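Local coordinates for protein beta-1,4-exocellulase (Thermobifida fusca, PDB 4B4H) that probably hydrolyses cellulose from chain ends as a family 6 cellobiohydrolase, here represented by its catalytic domain, at residues A[23-28]-A[402-407]. Residues are numbered along the deposited sequence; the frame is centred on the assembly and turned at random.
Sequences AAEPGG and GHWFSA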
ATOM      1  N   ALA A  23      10.427  -2.234 -19.737  1.00 14.74           N
ATOM      2  CA  ALA A  23      10.570  -2.496 -21.176  1.00 15.23           C
ATOM      3  C   ALA A  23      11.845  -3.267 -21.516  1.00 15.50           C
ATOM      4  O   ALA A  23      11.907  -3.920 -22.560  1.00 15.57           O
ATOM      5  CB  ALA A  23      10.511  -1.196 -21.974  1.00 15.27           C
ATOM      6  N   ALA A  24      12.853  -3.176 -20.644  1.00 15.60           N
ATOM      7  CA  ALA A  24      14.134  -3.857 -20.853  1.00 15.79           C
ATOM      8  C   ALA A  24      14.083  -5.354 -20.567  1.00 15.25           C
ATOM      9  O   ALA A  24      14.919  -6.112 -21.060  1.00 15.86           O
ATOM     10  CB  ALA A  24      15.219  -3.212 -20.016  1.00 15.84           C
ATOM     11  N   GLU A  25      13.123  -5.776 -19.750  1.00 14.95           N
ATOM     12  CA  GLU A  25      12.946  -7.197 -19.458  1.00 14.77           C
ATOM     13  C   GLU A  25      12.212  -7.894 -20.592  1.00 14.87           C
ATOM     14  O   GLU A  25      11.319  -7.304 -21.193  1.00 15.03           O
ATOM     15  CB  GLU A  25      12.164  -7.379 -18.162  1.00 14.83           C
ATOM     16  CG  GLU A  25      12.879  -6.823 -16.947  1.00 15.06           C
ATOM     17  CD  GLU A  25      14.033  -7.689 -16.483  1.00 14.82           C
ATOM     18  OE1 GLU A  25      14.194  -8.824 -16.990  1.00 14.88           O
ATOM     19  OE2 GLU A  25      14.781  -7.238 -15.593  1.00 14.39           O
ATOM     20  N   PRO A  26      12.577  -9.157 -20.879  1.00 14.91           N
ATOM     21  CA  PRO A  26      11.857  -9.903 -21.917  1.00 14.66           C
ATOM     22  C   PRO A  26      10.347  -9.839 -21.709  1.00 14.24           C
ATOM     23  O   PRO A  26       9.834 -10.291 -20.688  1.00 13.94           O
ATOM     24  CB  PRO A  26      12.376 -11.338 -21.748  1.00 14.59           C
ATOM     25  CG  PRO A  26      13.723 -11.175 -21.137  1.00 15.01           C
ATOM     26  CD  PRO A  26      13.654  -9.955 -20.266  1.00 15.07           C
ATOM     27  N   GLY A  27       9.651  -9.231 -22.663  1.00 13.98           N
ATOM     28  CA  GLY A  27       8.195  -9.103 -22.608  1.00 13.87           C
ATOM     29  C   GLY A  27       7.694  -7.967 -21.735  1.00 14.00           C
ATOM     30  O   GLY A  27       6.488  -7.757 -21.615  1.00 14.43           O
ATOM     31  N   GLY A  28       8.627  -7.228 -21.137  1.00 13.59           N
ATOM     32  CA  GLY A  28       8.294  -6.114 -20.257  1.00 13.14           C
ATOM     33  C   GLY A  28       7.602  -4.942 -20.929  1.00 13.04           C
ATOM     34  O   GLY A  28       6.943  -4.152 -20.268  1.00 12.91           O
ATOM     35  N   GLY A 402      13.553  -1.073  -3.477  1.00 11.76           N
ATOM     36  CA  GLY A 402      13.497  -0.128  -4.588  1.00 11.86           C
ATOM     37  C   GLY A 402      14.435  -0.426  -5.746  1.00 11.62           C
ATOM     38  O   GLY A 402      14.265   0.130  -6.828  1.00 11.95           O
ATOM     39  N   HIS A 403      15.436  -1.282  -5.517  1.00 12.00           N
ATOM     40  CA  HIS A 403      16.377  -1.680  -6.562  1.00 11.89           C
ATOM     41  C   HIS A 403      15.716  -2.692  -7.445  1.00 11.02           C
ATOM     42  O   HIS A 403      14.863  -3.435  -7.000  1.00 10.44           O
ATOM     43  CB  HIS A 403      17.633  -2.280  -5.943  1.00 12.86           C
ATOM     44  CG  HIS A 403      18.607  -1.256  -5.415  1.00 13.87           C
ATOM     45  ND1 HIS A 403      19.939  -1.441  -5.461  1.00 14.38           N
ATOM     46  CD2 HIS A 403      18.403   0.003  -4.846  1.00 14.56           C
ATOM     47  CE1 HIS A 403      20.560  -0.368  -4.926  1.00 14.87           C
ATOM     48  NE2 HIS A 403      19.621   0.517  -4.559  1.00 15.57           N
ATOM     49  N   TRP A 404      16.120  -2.730  -8.707  1.00 10.55           N
ATOM     50  CA  TRP A 404      15.487  -3.610  -9.668  1.00 10.41           C
ATOM     51  C   TRP A 404      15.680  -5.076  -9.340  1.00 10.48           C
ATOM     52  O   TRP A 404      16.800  -5.510  -9.069  1.00 11.38           O
ATOM     53  CB  TRP A 404      15.979  -3.309 -11.075  1.00 10.10           C
ATOM     54  CG  TRP A 404      15.052  -3.922 -12.077  1.00  9.98           C
ATOM     55  CD1 TRP A 404      15.286  -5.030 -12.878  1.00 10.12           C
ATOM     56  CD2 TRP A 404      13.670  -3.524 -12.358  1.00 10.02           C
ATOM     57  NE1 TRP A 404      14.180  -5.321 -13.636  1.00 10.04           N
ATOM     58  CE2 TRP A 404      13.177  -4.453 -13.371  1.00  9.96           C
ATOM     59  CE3 TRP A 404      12.823  -2.523 -11.885  1.00 10.00           C
ATOM     60  CZ2 TRP A 404      11.899  -4.357 -13.892  1.00  9.88           C
ATOM     61  CZ3 TRP A 404      11.537  -2.436 -12.412  1.00 10.13           C
ATOM     62  CH2 TRP A 404      11.087  -3.328 -13.393  1.00 10.02           C
ATOM     63  N   PHE A 405      14.592  -5.847  -9.356  1.00 10.13           N
ATOM     64  CA  PHE A 405      14.629  -7.270  -8.993  1.00  9.89           C
ATOM     65  C   PHE A 405      14.117  -8.081 -10.177  1.00 10.23           C
ATOM     66  O   PHE A 405      12.909  -8.289 -10.312  1.00 10.14           O
ATOM     67  CB  PHE A 405      13.763  -7.484  -7.742  1.00  9.44           C
ATOM     68  CG  PHE A 405      13.921  -8.829  -7.067  1.00  9.27           C
ATOM     69  CD1 PHE A 405      14.862  -9.769  -7.472  1.00  9.23           C
ATOM     70  CD2 PHE A 405      13.103  -9.144  -5.984  1.00  9.07           C
ATOM     71  CE1 PHE A 405      14.973 -10.997  -6.823  1.00  8.95           C
ATOM     72  CE2 PHE A 405      13.205 -10.360  -5.332  1.00  9.12           C
ATOM     73  CZ  PHE A 405      14.143 -11.298  -5.750  1.00  8.93           C
ATOM     74  N   SER A 406      15.041  -8.511 -11.043  1.00 10.49           N
ATOM     75  CA  SER A 406      14.674  -9.087 -12.343  1.00 10.69           C
ATOM     76  C   SER A 406      13.958 -10.435 -12.235  1.00 10.32           C
ATOM     77  O   SER A 406      12.911 -10.652 -12.865  1.00  9.93           O
ATOM     78  CB  SER A 406      15.898  -9.191 -13.265  1.00 11.24           C
ATOM     79  OG  SER A 406      15.492  -9.532 -14.582  1.00 12.73           O
ATOM     80  N   ALA A 407      14.522 -11.348 -11.449  1.00 10.17           N
ATOM     81  CA  ALA A 407      13.841 -12.600 -11.147  1.00  9.79           C
ATOM     82  C   ALA A 407      12.379 -12.370 -10.710  1.00  9.53           C
ATOM     83  O   ALA A 407      11.465 -13.029 -11.219  1.00  9.13           O
ATOM     84  CB  ALA A 407      14.618 -13.408 -10.113  1.00 10.26           C
TER
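Two donors from 402-407 converge on a single carboxylate oxygen, OE2 of E25. The hydroxyl OG of S406 gives OE2 of E25 a hydrogen bond of 2.6 Å on the syn side, while the indole NE1 of W404 reaches OE2 of E25 at 2.8 Å on the anti side, both donors sitting somewhat out of the carboxylate plane, so one atom is gripped from two directions. The indole bond is fairly straight, with an angle of 155° at the hydrogen. The acid lies at the indole edge, near the ring plane, and the two planes are nearly parallel (19° apart), so the groups lie side by side. Serine suits its place because it is short and puts OG close to the acid at the first turn of helix 406-414; tryptophan supplies an N-H at the edge of a broad flat ring that also packs on F409. The negative charge of E25 would probably strengthen both bonds. OG of S406 also lies 2.8 Å from OE1 of E25. With CG anti to the backbone N (chi1 -164°), the indole of W404 is placed so that its NE1 edge meets E25. A glutamate is long enough to span the gap, and CG of E25 passes 4.0 Å from CZ2 of W404. Were an alanine here in place of E25, the shared acceptor would be gone, and the N-H of W404 and the hydroxyl of S406 would probably be left without this partner, the indole freer to turn. Behind E25 the chain folds into a type II turn closed by G28 N to E25 O, where G27 accepts the positive phi. W404 also lies near E357, a predicted substrate-binding residue. The contact lies at the surface, none of its three touching residues buried, and joins the loop just after helix 16-24 to the start of helix 406-414, whose F409 and R410 also touch E25.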